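Local atomic coordinates of formyltransferase PseJ (PDB entry 6EDK), a protein that belongs to the formyltransferase family and is built around a mixed beta-sheet with helices packed against it. Residues 37-42 / 47-52; 103-108 / 189-194; 135-140 / 162-167. One frame throughout, in Å; residues are numbered along the deposited sequence.

Contact 1. Residues 37-42 / 47-52. With SO4 (sulfate ion), chain C.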
loop_
_atom_site.group_PDB
_atom_site.type_symbol
_atom_site.label_atom_id
_atom_site.label_comp_id
_atom_site.label_asym_id
_atom_site.label_seq_id
_atom_site.Cartn_x
_atom_site.Cartn_y
_atom_site.Cartn_z
ATOM N N TRP A 37 14.205 -6.915 -6.055
ATOM C CA TRP A 37 14.200 -5.873 -7.071
ATOM C C TRP A 37 14.060 -4.497 -6.446
ATOM O O TRP A 37 14.595 -3.511 -6.963
ATOM C CB TRP A 37 13.051 -6.127 -8.108
ATOM C CG TRP A 37 11.647 -5.939 -7.520
ATOM C CD1 TRP A 37 10.846 -6.913 -7.023
ATOM C CD2 TRP A 37 10.939 -4.740 -7.411
ATOM N NE1 TRP A 37 9.690 -6.369 -6.542
ATOM C CE2 TRP A 37 9.726 -5.028 -6.779
ATOM C CE3 TRP A 37 11.234 -3.425 -7.706
ATOM C CZ2 TRP A 37 8.809 -4.023 -6.438
ATOM C CZ3 TRP A 37 10.332 -2.441 -7.405
ATOM C CH2 TRP A 37 9.137 -2.743 -6.767
ATOM N N LEU A 38 13.276 -4.387 -5.370
ATOM C CA LEU A 38 13.083 -3.096 -4.734
ATOM C C LEU A 38 14.299 -2.678 -3.883
ATOM O O LEU A 38 14.722 -1.512 -3.913
ATOM C CB LEU A 38 11.829 -3.161 -3.871
ATOM C CG LEU A 38 11.416 -1.886 -3.125
ATOM C CD1 LEU A 38 11.378 -0.704 -3.994
ATOM C CD2 LEU A 38 10.074 -2.138 -2.467
ATOM N N ARG A 39 14.858 -3.629 -3.153
ATOM C CA ARG A 39 16.144 -3.378 -2.509
ATOM C C ARG A 39 17.151 -2.849 -3.503
ATOM O O ARG A 39 17.735 -1.776 -3.298
ATOM C CB ARG A 39 16.635 -4.652 -1.835
ATOM C CG ARG A 39 18.086 -4.594 -1.380
ATOM C CD ARG A 39 18.522 -5.963 -0.831
ATOM N NE ARG A 39 18.009 -6.189 0.521
ATOM C CZ ARG A 39 18.558 -5.661 1.625
ATOM N NH1 ARG A 39 19.624 -4.855 1.536
ATOM N NH2 ARG A 39 18.010 -5.926 2.814
ATOM N N ASP A 40 17.323 -3.557 -4.632
ATOM C CA ASP A 40 18.311 -3.123 -5.621
ATOM C C ASP A 40 17.998 -1.749 -6.167
ATOM O O ASP A 40 18.903 -0.951 -6.406
ATOM C CB ASP A 40 18.380 -4.116 -6.796
ATOM C CG ASP A 40 19.043 -5.393 -6.436
ATOM O OD1 ASP A 40 19.773 -5.438 -5.424
ATOM O OD2 ASP A 40 18.832 -6.371 -7.169
ATOM N N PHE A 41 16.710 -1.476 -6.475
ATOM C CA PHE A 41 16.347 -0.165 -7.003
ATOM C C PHE A 41 16.733 0.931 -6.021
ATOM O O PHE A 41 17.340 1.949 -6.386
ATOM C CB PHE A 41 14.790 -0.110 -7.286
ATOM C CG PHE A 41 14.292 1.270 -7.634
ATOM C CD1 PHE A 41 14.400 1.757 -8.930
ATOM C CD2 PHE A 41 13.663 2.057 -6.700
ATOM C CE1 PHE A 41 13.953 3.035 -9.279
ATOM C CE2 PHE A 41 13.218 3.332 -7.028
ATOM C CZ PHE A 41 13.341 3.821 -8.305
ATOM N N LEU A 42 16.416 0.717 -4.764
ATOM C CA LEU A 42 16.677 1.738 -3.767
ATOM C C LEU A 42 18.204 1.921 -3.577
ATOM O O LEU A 42 18.683 3.043 -3.434
ATOM C CB LEU A 42 16.052 1.328 -2.435
ATOM C CG LEU A 42 14.506 1.379 -2.398
ATOM C CD1 LEU A 42 14.009 0.802 -1.084
ATOM C CD2 LEU A 42 14.067 2.790 -2.569
ATOM N N ASP A 47 21.614 4.613 -1.258
ATOM C CA ASP A 47 21.139 4.433 0.099
ATOM C C ASP A 47 21.379 2.999 0.532
ATOM O O ASP A 47 21.559 2.095 -0.288
ATOM C CB ASP A 47 19.657 4.793 0.206
ATOM C CG ASP A 47 19.399 6.244 -0.144
ATOM O OD1 ASP A 47 20.250 7.067 0.204
ATOM O OD2 ASP A 47 18.364 6.560 -0.783
ATOM N N GLU A 48 21.442 2.782 1.845
ATOM C CA GLU A 48 21.574 1.438 2.357
ATOM C C GLU A 48 20.180 0.984 2.773
ATOM O O GLU A 48 19.356 1.781 3.203
ATOM C CB GLU A 48 22.599 1.344 3.496
ATOM C CG GLU A 48 22.077 1.428 4.898
ATOM C CD GLU A 48 23.190 1.169 5.947
ATOM O OE1 GLU A 48 24.382 1.453 5.635
ATOM O OE2 GLU A 48 22.870 0.676 7.065
ATOM N N VAL A 49 19.921 -0.273 2.580
ATOM C CA VAL A 49 18.600 -0.825 2.778
ATOM C C VAL A 49 18.643 -1.993 3.732
ATOM O O VAL A 49 19.485 -2.884 3.611
ATOM C CB VAL A 49 17.968 -1.279 1.419
ATOM C CG1 VAL A 49 16.648 -1.903 1.710
ATOM C CG2 VAL A 49 17.903 -0.086 0.468
ATOM N N THR A 50 17.682 -2.033 4.627
ATOM C CA THR A 50 17.425 -3.216 5.442
ATOM C C THR A 50 15.964 -3.544 5.315
ATOM O O THR A 50 15.162 -2.670 5.015
ATOM C CB THR A 50 17.759 -2.980 6.940
ATOM O OG1 THR A 50 16.851 -2.027 7.476
ATOM C CG2 THR A 50 19.206 -2.471 7.102
ATOM N N GLN A 51 15.624 -4.811 5.572
ATOM C CA GLN A 51 14.268 -5.310 5.422
ATOM C C GLN A 51 13.853 -6.006 6.691
ATOM O O GLN A 51 14.669 -6.645 7.355
ATOM C CB GLN A 51 14.136 -6.282 4.219
ATOM C CG GLN A 51 12.765 -7.016 4.106
ATOM C CD GLN A 51 12.680 -8.382 4.841
ATOM O OE1 GLN A 51 13.707 -8.964 5.222
ATOM N NE2 GLN A 51 11.430 -8.899 5.037
ATOM N N TYR A 52 12.555 -5.947 6.975
ATOM C CA TYR A 52 11.987 -6.593 8.156
ATOM C C TYR A 52 10.529 -6.915 7.915
ATOM O O TYR A 52 9.787 -6.089 7.368
ATOM C CB TYR A 52 12.110 -5.649 9.355
ATOM C CG TYR A 52 11.998 -6.345 10.696
ATOM C CD1 TYR A 52 12.973 -7.268 11.085
ATOM C CD2 TYR A 52 10.974 -6.053 11.560
ATOM C CE1 TYR A 52 12.891 -7.890 12.304
ATOM C CE2 TYR A 52 10.868 -6.683 12.793
ATOM C CZ TYR A 52 11.846 -7.601 13.166
ATOM O OH TYR A 52 11.792 -8.242 14.402
HETATM S S SO4 C . 12.076 -10.753 -5.783
HETATM O O1 SO4 C . 12.665 -10.840 -4.423
HETATM O O2 SO4 C . 12.095 -12.088 -6.388
HETATM O O3 SO4 C . 10.679 -10.287 -5.710
HETATM O O4 SO4 C . 12.855 -9.832 -6.649
HETATM O O HOH W 1 18.147 -6.693 5.899
HETATM O O HOH W 2 16.981 5.128 -2.481
#
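R39 and L42 of helix 36-43 pack onto V49 of strand 48-52, the last step of a beta-alpha-beta unit that began with strand 27-31. Helix and strand run nearly antiparallel, at 157°, with segment axes 8.3 Å apart. The one direct hydrogen bond across the contact runs from R39 NH1 to V49 O, at 2.9 Å. It is a bent bond, with an N-H...O angle of 133°, and the donor stands above the carbonyl plane. The guanidinium lies over the valine, whose CG1 sits 4.1 Å from its plane, beneath the centre. R39 leaves the helix with CG anti to the backbone N and bends at chi3, which lays the planar end across the strand. A long, flexible arginine suits this place because its aliphatic part spans the distance while its nitrogens reach a backbone oxygen. E43 and E34 form salt bridges to NH1 and NE and so steady the group; a water held by Q51 N accepts a weak bond from NH2. Beside it the contact turns apolar: L42 CB meets V49 CG2 at 3.7 Å, the beta-branched valine setting a methyl against the helix. D47 is fixed by G26 N at OD1 and by a salt bridge from R170 at OD2. At the N-terminal end of the helix a sulfate, probably from the crystallisation liquor and also bonded by K36 N, accepts from W37 N. A second water closes the turn, donating to L42 O at 2.9 Å and to D47 OD2 at 2.6 Å.

Contact 2. Residues 103-108 / 189-194; sequences GADPNL and KDKEKY
K191 starts with CG wedged between its own N and carbonyl carbon (chi1 63°), runs extended to CE, and turns at chi4 (-57°), which swings NZ onto the carboxylate of D105. The aspartate reaches out with CG beside its backbone N and opposite its carbonyl carbon. The two side chains cross at about a right angle, and K191 NZ and D105 OD2 come within 2.7 Å in a hydrogen-bonded salt bridge. The ammonium uses the syn side of OD2 but lies 28° out of the carboxylate plane. The length of lysine suits two roles: its end meets the acid while its carbons cross L108 at about a right angle, L108 CD2 lying 4.0 Å from K191 CD, a small apolar contact beside the ion pair. D105 occupies the N-cap position of helix 106-112, yet its side chain makes no capping bond and turns instead to the lysine. P106, with no N-H to offer, fits the first turn. Strand 185-186, just before the lysine's loop, runs parallel to strand 102-103, and the backbones of A104 and H186 are hydrogen-bonded. The D105 side chain is about 7 Å from the bound N-{4-[{[(6S)-2-amino-4-oxo-3,4,5,6,7,8-hexahydropteridin-6-yl]methyl}(formyl)amino]benzoyl}-L-glutamic acid. K191 NZ has a second partner, the carbonyl oxygen of L188, in the same loop. Gripped by an acid and a carbonyl, the ammonium would be expected to stay charged. A bond between two charged groups thus links segments whose nearest ends are 81 residues apart in sequence.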
loop_
_atom_site.group_PDB
_atom_site.type_symbol
_atom_site.label_atom_id
_atom_site.label_comp_id
_atom_site.label_asym_id
_atom_site.label_seq_id
_atom_site.Cartn_x
_atom_site.Cartn_y
_atom_site.Cartn_z
ATOM N N GLY A 103 -7.869 -0.805 4.410
ATOM C CA GLY A 103 -7.853 -2.124 5.008
ATOM C C GLY A 103 -7.620 -3.292 4.079
ATOM O O GLY A 103 -6.832 -3.222 3.144
ATOM N N ALA A 104 -8.355 -4.367 4.304
ATOM C CA ALA A 104 -8.082 -5.658 3.719
ATOM C C ALA A 104 -8.798 -5.885 2.391
ATOM O O ALA A 104 -9.847 -5.295 2.108
ATOM C CB ALA A 104 -8.505 -6.752 4.713
ATOM N N ASP A 105 -8.202 -6.755 1.574
ATOM C CA ASP A 105 -8.789 -7.204 0.317
ATOM C C ASP A 105 -9.331 -6.049 -0.543
ATOM O O ASP A 105 -10.437 -6.116 -1.068
ATOM C CB ASP A 105 -9.892 -8.208 0.585
ATOM C CG ASP A 105 -9.394 -9.383 1.428
ATOM O OD1 ASP A 105 -8.383 -9.978 1.039
ATOM O OD2 ASP A 105 -10.013 -9.688 2.464
ATOM N N PRO A 106 -8.545 -4.987 -0.737
ATOM C CA PRO A 106 -9.117 -3.850 -1.447
ATOM C C PRO A 106 -9.523 -4.177 -2.870
ATOM O O PRO A 106 -10.513 -3.614 -3.352
ATOM C CB PRO A 106 -8.029 -2.778 -1.411
ATOM C CG PRO A 106 -6.747 -3.578 -1.133
ATOM C CD PRO A 106 -7.187 -4.731 -0.254
ATOM N N ASN A 107 -8.796 -5.059 -3.559
ATOM C CA ASN A 107 -9.163 -5.352 -4.945
ATOM C C ASN A 107 -10.534 -6.001 -4.997
ATOM O O ASN A 107 -11.398 -5.615 -5.789
ATOM C CB ASN A 107 -8.103 -6.248 -5.568
ATOM C CG ASN A 107 -8.360 -6.582 -7.028
ATOM O OD1 ASN A 107 -8.589 -5.699 -7.873
ATOM N ND2 ASN A 107 -8.293 -7.871 -7.343
ATOM N N LEU A 108 -10.735 -7.026 -4.177
ATOM C CA LEU A 108 -12.055 -7.669 -4.139
ATOM C C LEU A 108 -13.159 -6.678 -3.787
ATOM O O LEU A 108 -14.190 -6.627 -4.460
ATOM C CB LEU A 108 -12.010 -8.820 -3.154
ATOM C CG LEU A 108 -13.394 -9.510 -2.894
ATOM C CD1 LEU A 108 -13.875 -10.147 -4.170
ATOM C CD2 LEU A 108 -13.127 -10.588 -1.818
ATOM N N LYS A 189 -12.103 -10.291 7.786
ATOM C CA LYS A 189 -13.230 -11.197 7.941
ATOM C C LYS A 189 -14.466 -10.761 7.176
ATOM O O LYS A 189 -15.347 -11.593 6.959
ATOM C CB LYS A 189 -13.543 -11.357 9.432
ATOM C CG LYS A 189 -12.571 -12.304 10.186
ATOM C CD LYS A 189 -12.882 -13.807 9.953
ATOM C CE LYS A 189 -14.368 -14.127 10.168
ATOM N NZ LYS A 189 -14.634 -15.547 10.493
ATOM N N ASP A 190 -14.535 -9.502 6.709
ATOM C CA ASP A 190 -15.735 -8.990 6.081
ATOM C C ASP A 190 -16.100 -9.706 4.809
ATOM O O ASP A 190 -17.282 -9.701 4.438
ATOM C CB ASP A 190 -15.569 -7.479 5.828
ATOM C CG ASP A 190 -15.462 -6.679 7.107
ATOM O OD1 ASP A 190 -15.718 -7.255 8.174
ATOM O OD2 ASP A 190 -15.119 -5.479 7.066
ATOM N N LYS A 191 -15.143 -10.338 4.128
ATOM C CA LYS A 191 -15.451 -11.000 2.869
ATOM C C LYS A 191 -16.116 -12.379 3.019
ATOM O O LYS A 191 -16.586 -12.950 2.007
ATOM C CB LYS A 191 -14.161 -11.153 2.046
ATOM C CG LYS A 191 -13.086 -12.005 2.638
ATOM C CD LYS A 191 -12.004 -12.292 1.577
ATOM C CE LYS A 191 -10.769 -13.009 2.126
ATOM N NZ LYS A 191 -10.127 -12.255 3.225
ATOM N N GLU A 192 -16.227 -12.911 4.240
ATOM C CA GLU A 192 -16.691 -14.299 4.399
ATOM C C GLU A 192 -18.051 -14.550 3.756
ATOM O O GLU A 192 -18.247 -15.562 3.081
ATOM C CB GLU A 192 -16.735 -14.660 5.881
ATOM C CG GLU A 192 -15.379 -15.072 6.448
ATOM C CD GLU A 192 -14.907 -16.418 5.895
ATOM O OE1 GLU A 192 -15.638 -17.443 6.033
ATOM O OE2 GLU A 192 -13.805 -16.439 5.299
ATOM N N LYS A 193 -19.006 -13.649 3.937
ATOM C CA LYS A 193 -20.316 -13.935 3.363
ATOM C C LYS A 193 -20.345 -13.862 1.846
ATOM O O LYS A 193 -21.390 -14.147 1.250
ATOM C CB LYS A 193 -21.371 -12.992 3.942
ATOM C CG LYS A 193 -21.058 -11.517 3.808
ATOM C CD LYS A 193 -21.608 -10.729 4.986
ATOM C CE LYS A 193 -23.131 -10.734 5.001
ATOM N NZ LYS A 193 -23.705 -10.119 3.764
ATOM N N TYR A 194 -19.236 -13.494 1.199
ATOM C CA TYR A 194 -19.196 -13.401 -0.251
ATOM C C TYR A 194 -18.317 -14.456 -0.891
ATOM O O TYR A 194 -18.353 -14.606 -2.127
ATOM C CB TYR A 194 -18.718 -11.990 -0.651
ATOM C CG TYR A 194 -19.666 -10.909 -0.192
ATOM C CD1 TYR A 194 -20.866 -10.698 -0.851
ATOM C CD2 TYR A 194 -19.375 -10.104 0.895
ATOM C CE1 TYR A 194 -21.747 -9.701 -0.443
ATOM C CE2 TYR A 194 -20.261 -9.100 1.302
ATOM C CZ TYR A 194 -21.437 -8.921 0.632
ATOM O OH TYR A 194 -22.330 -7.945 1.018
#

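Contact 3. Residues 135-140 / 162-167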
loop_
_atom_site.group_PDB
_atom_site.type_symbol
_atom_site.label_atom_id
_atom_site.label_comp_id
_atom_site.label_asym_id
_atom_site.label_seq_id
_atom_site.Cartn_x
_atom_site.Cartn_y
_atom_site.Cartn_z
ATOM N N VAL A 135 0.671 10.368 -3.883
ATOM C CA VAL A 135 0.246 10.231 -5.279
ATOM C C VAL A 135 -0.674 9.033 -5.392
ATOM O O VAL A 135 -0.546 8.074 -4.641
ATOM C CB VAL A 135 1.398 10.007 -6.261
ATOM C CG1 VAL A 135 2.202 11.281 -6.366
ATOM C CG2 VAL A 135 2.313 8.857 -5.820
ATOM N N GLN A 136 -1.583 9.078 -6.366
ATOM C CA GLN A 136 -2.443 7.941 -6.611
ATOM C C GLN A 136 -2.605 7.783 -8.109
ATOM O O GLN A 136 -2.254 8.686 -8.886
ATOM C CB GLN A 136 -3.883 8.126 -6.034
ATOM C CG GLN A 136 -4.055 8.996 -4.910
ATOM C CD GLN A 136 -5.514 9.088 -4.490
ATOM O OE1 GLN A 136 -6.223 10.080 -4.762
ATOM N NE2 GLN A 136 -5.970 8.029 -3.892
ATOM N N ARG A 137 -3.173 6.626 -8.507
ATOM C CA ARG A 137 -3.484 6.402 -9.924
ATOM C C ARG A 137 -4.692 5.538 -10.074
ATOM O O ARG A 137 -4.809 4.511 -9.415
ATOM C CB ARG A 137 -2.281 5.774 -10.644
ATOM C CG ARG A 137 -2.530 5.559 -12.105
ATOM C CD ARG A 137 -1.232 5.319 -12.810
ATOM N NE ARG A 137 -0.432 6.555 -12.661
ATOM C CZ ARG A 137 0.850 6.667 -13.018
ATOM N NH1 ARG A 137 1.501 5.638 -13.591
ATOM N NH2 ARG A 137 1.466 7.794 -12.863
ATOM N N GLU A 138 -5.571 5.902 -11.001
ATOM C CA GLU A 138 -6.704 4.999 -11.232
ATOM C C GLU A 138 -6.262 3.848 -12.140
ATOM O O GLU A 138 -5.353 3.981 -12.949
ATOM C CB GLU A 138 -7.880 5.777 -11.911
ATOM C CG GLU A 138 -9.093 4.914 -12.118
ATOM C CD GLU A 138 -10.232 5.602 -12.905
ATOM O OE1 GLU A 138 -9.935 6.495 -13.680
ATOM O OE2 GLU A 138 -11.393 5.167 -12.740
ATOM N N VAL A 139 -6.863 2.686 -11.951
ATOM C CA VAL A 139 -6.573 1.498 -12.735
ATOM C C VAL A 139 -7.919 0.937 -13.164
ATOM O O VAL A 139 -8.684 0.468 -12.318
ATOM C CB VAL A 139 -5.785 0.440 -11.928
ATOM C CG1 VAL A 139 -5.610 -0.823 -12.701
ATOM C CG2 VAL A 139 -4.416 1.002 -11.495
ATOM N N THR A 140 -8.154 0.936 -14.441
ATOM C CA THR A 140 -9.379 0.396 -14.998
ATOM C C THR A 140 -9.259 -1.106 -15.231
ATOM O O THR A 140 -8.200 -1.718 -15.169
ATOM C CB THR A 140 -9.741 1.102 -16.309
ATOM O OG1 THR A 140 -8.578 1.100 -17.162
ATOM C CG2 THR A 140 -10.214 2.543 -16.007
ATOM N N PHE A 162 5.593 3.956 -7.694
ATOM C CA PHE A 162 6.616 4.199 -6.654
ATOM C C PHE A 162 7.942 4.586 -7.311
ATOM O O PHE A 162 8.587 5.593 -6.951
ATOM C CB PHE A 162 6.803 2.951 -5.832
ATOM C CG PHE A 162 7.966 3.112 -4.868
ATOM C CD1 PHE A 162 7.836 3.911 -3.797
ATOM C CD2 PHE A 162 9.177 2.558 -5.198
ATOM C CE1 PHE A 162 8.950 4.124 -2.953
ATOM C CE2 PHE A 162 10.301 2.798 -4.366
ATOM C CZ PHE A 162 10.122 3.579 -3.292
ATOM N N MET A 163 8.369 3.769 -8.271
ATOM C CA MET A 163 9.682 4.043 -8.914
ATOM C C MET A 163 9.629 5.323 -9.699
ATOM O O MET A 163 10.646 6.035 -9.794
ATOM C CB MET A 163 10.092 2.888 -9.824
ATOM C CG MET A 163 10.436 1.596 -9.082
ATOM S SD MET A 163 11.175 0.176 -9.951
ATOM C CE MET A 163 9.748 -0.386 -10.900
ATOM N N GLU A 164 8.462 5.633 -10.306
ATOM C CA GLU A 164 8.350 6.897 -11.022
ATOM C C GLU A 164 8.528 8.082 -10.107
ATOM O O GLU A 164 9.160 9.079 -10.506
ATOM C CB GLU A 164 7.008 7.002 -11.737
ATOM C CG GLU A 164 6.741 8.314 -12.434
ATOM C CD GLU A 164 5.417 8.277 -13.187
ATOM O OE1 GLU A 164 4.796 7.171 -13.260
ATOM O OE2 GLU A 164 5.042 9.324 -13.734
ATOM N N TYR A 165 8.026 8.004 -8.879
ATOM C CA TYR A 165 8.023 9.197 -8.015
ATOM C C TYR A 165 9.074 9.158 -6.905
ATOM O O TYR A 165 9.317 10.179 -6.268
ATOM C CB TYR A 165 6.637 9.421 -7.390
ATOM C CG TYR A 165 5.658 10.045 -8.348
ATOM C CD1 TYR A 165 5.581 11.407 -8.516
ATOM C CD2 TYR A 165 4.837 9.257 -9.137
ATOM C CE1 TYR A 165 4.711 11.980 -9.403
ATOM C CE2 TYR A 165 3.893 9.862 -10.056
ATOM C CZ TYR A 165 3.869 11.233 -10.160
ATOM O OH TYR A 165 3.005 11.877 -11.034
ATOM N N TRP A 166 9.721 8.020 -6.692
ATOM C CA TRP A 166 10.710 7.969 -5.621
ATOM C C TRP A 166 11.809 9.015 -5.756
ATOM O O TRP A 166 12.181 9.581 -4.719
ATOM C CB TRP A 166 11.328 6.597 -5.586
ATOM C CG TRP A 166 12.414 6.424 -4.495
ATOM C CD1 TRP A 166 13.742 6.085 -4.731
ATOM C CD2 TRP A 166 12.268 6.575 -3.094
ATOM N NE1 TRP A 166 14.418 6.017 -3.519
ATOM C CE2 TRP A 166 13.540 6.303 -2.504
ATOM C CE3 TRP A 166 11.209 6.903 -2.260
ATOM C CZ2 TRP A 166 13.735 6.349 -1.153
ATOM C CZ3 TRP A 166 11.416 6.950 -0.912
ATOM C CH2 TRP A 166 12.676 6.650 -0.366
ATOM N N PRO A 167 12.353 9.316 -6.936
ATOM C CA PRO A 167 13.370 10.408 -7.002
ATOM C C PRO A 167 12.919 11.709 -6.365
ATOM O O PRO A 167 13.755 12.436 -5.829
ATOM C CB PRO A 167 13.625 10.585 -8.500
ATOM C CG PRO A 167 13.328 9.216 -9.107
ATOM C CD PRO A 167 12.136 8.706 -8.278
#
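The ring of Y165 carries V135 on one face and R137 at its edge. V135 CG1 sits over the ring centre, 3.9 Å from the centroid and only 8° off the normal, a CH-pi contact; the other methyl, V135 CG2, approaches Y165 CD2 at 4.2 Å. At the ring edge, near its plane, R137 NH2 stands 4.2 Å from Y165 CE2, so the guanidinium does not stack on the tyrosine. That group instead presents its own edge to E164: R137 NH2 to E164 OE1 is 3.4 Å, a weak hydrogen bond within a salt bridge, fairly straight at 155°. Guanidinium and carboxylate planes are turned 57° apart, so the two do not meet as a flat, bidentate pair. The glutamate side chain is extended with CG anti to its backbone N, while the arginine bends at chi3 to meet it. The pattern follows from the two elements: V135 and R137, two apart on strand 133-138, point to the same side, and E164 and Y165 are neighbours on helix 147-169. The axes of the short strand and helix segments run nearly antiparallel, 10.3 Å apart, a separation bridged by the tyrosine ring and the long R137 and E164, with compact V135 under the ring. R137 also lies on L161 of the same helix. This is the edge of the mixed sheet, where strand 133-138 pairs with strand 118-123 through backbone bonds such as V135 with I121 and R137 with V119. The weak, long ion pair at the surface is probably screened by solvent, whereas the V135-Y165 contact does not depend on charge.

In the fold
Following the chain, contact 1 closes first: a short turn joins helix 36-43 to strand 48-52 at one edge of the mixed sheet. Contact 2 opens at 103-108 and closes only at 189-194, linking the start of helix 106-112 to a late loop. Nested inside the chain span that contact 2 closes is contact 3, which joins strand 133-138, at the opposite edge of the sheet, to helix 147-169. Contacts 1 and 3 touch: L38, F41 and L42 pack on F162, M163 and W166, so the two helices are joined on the sheet. Contact 2 lies apart, its centre about 30 Å from that of contact 1 and about 24 Å from that of contact 3.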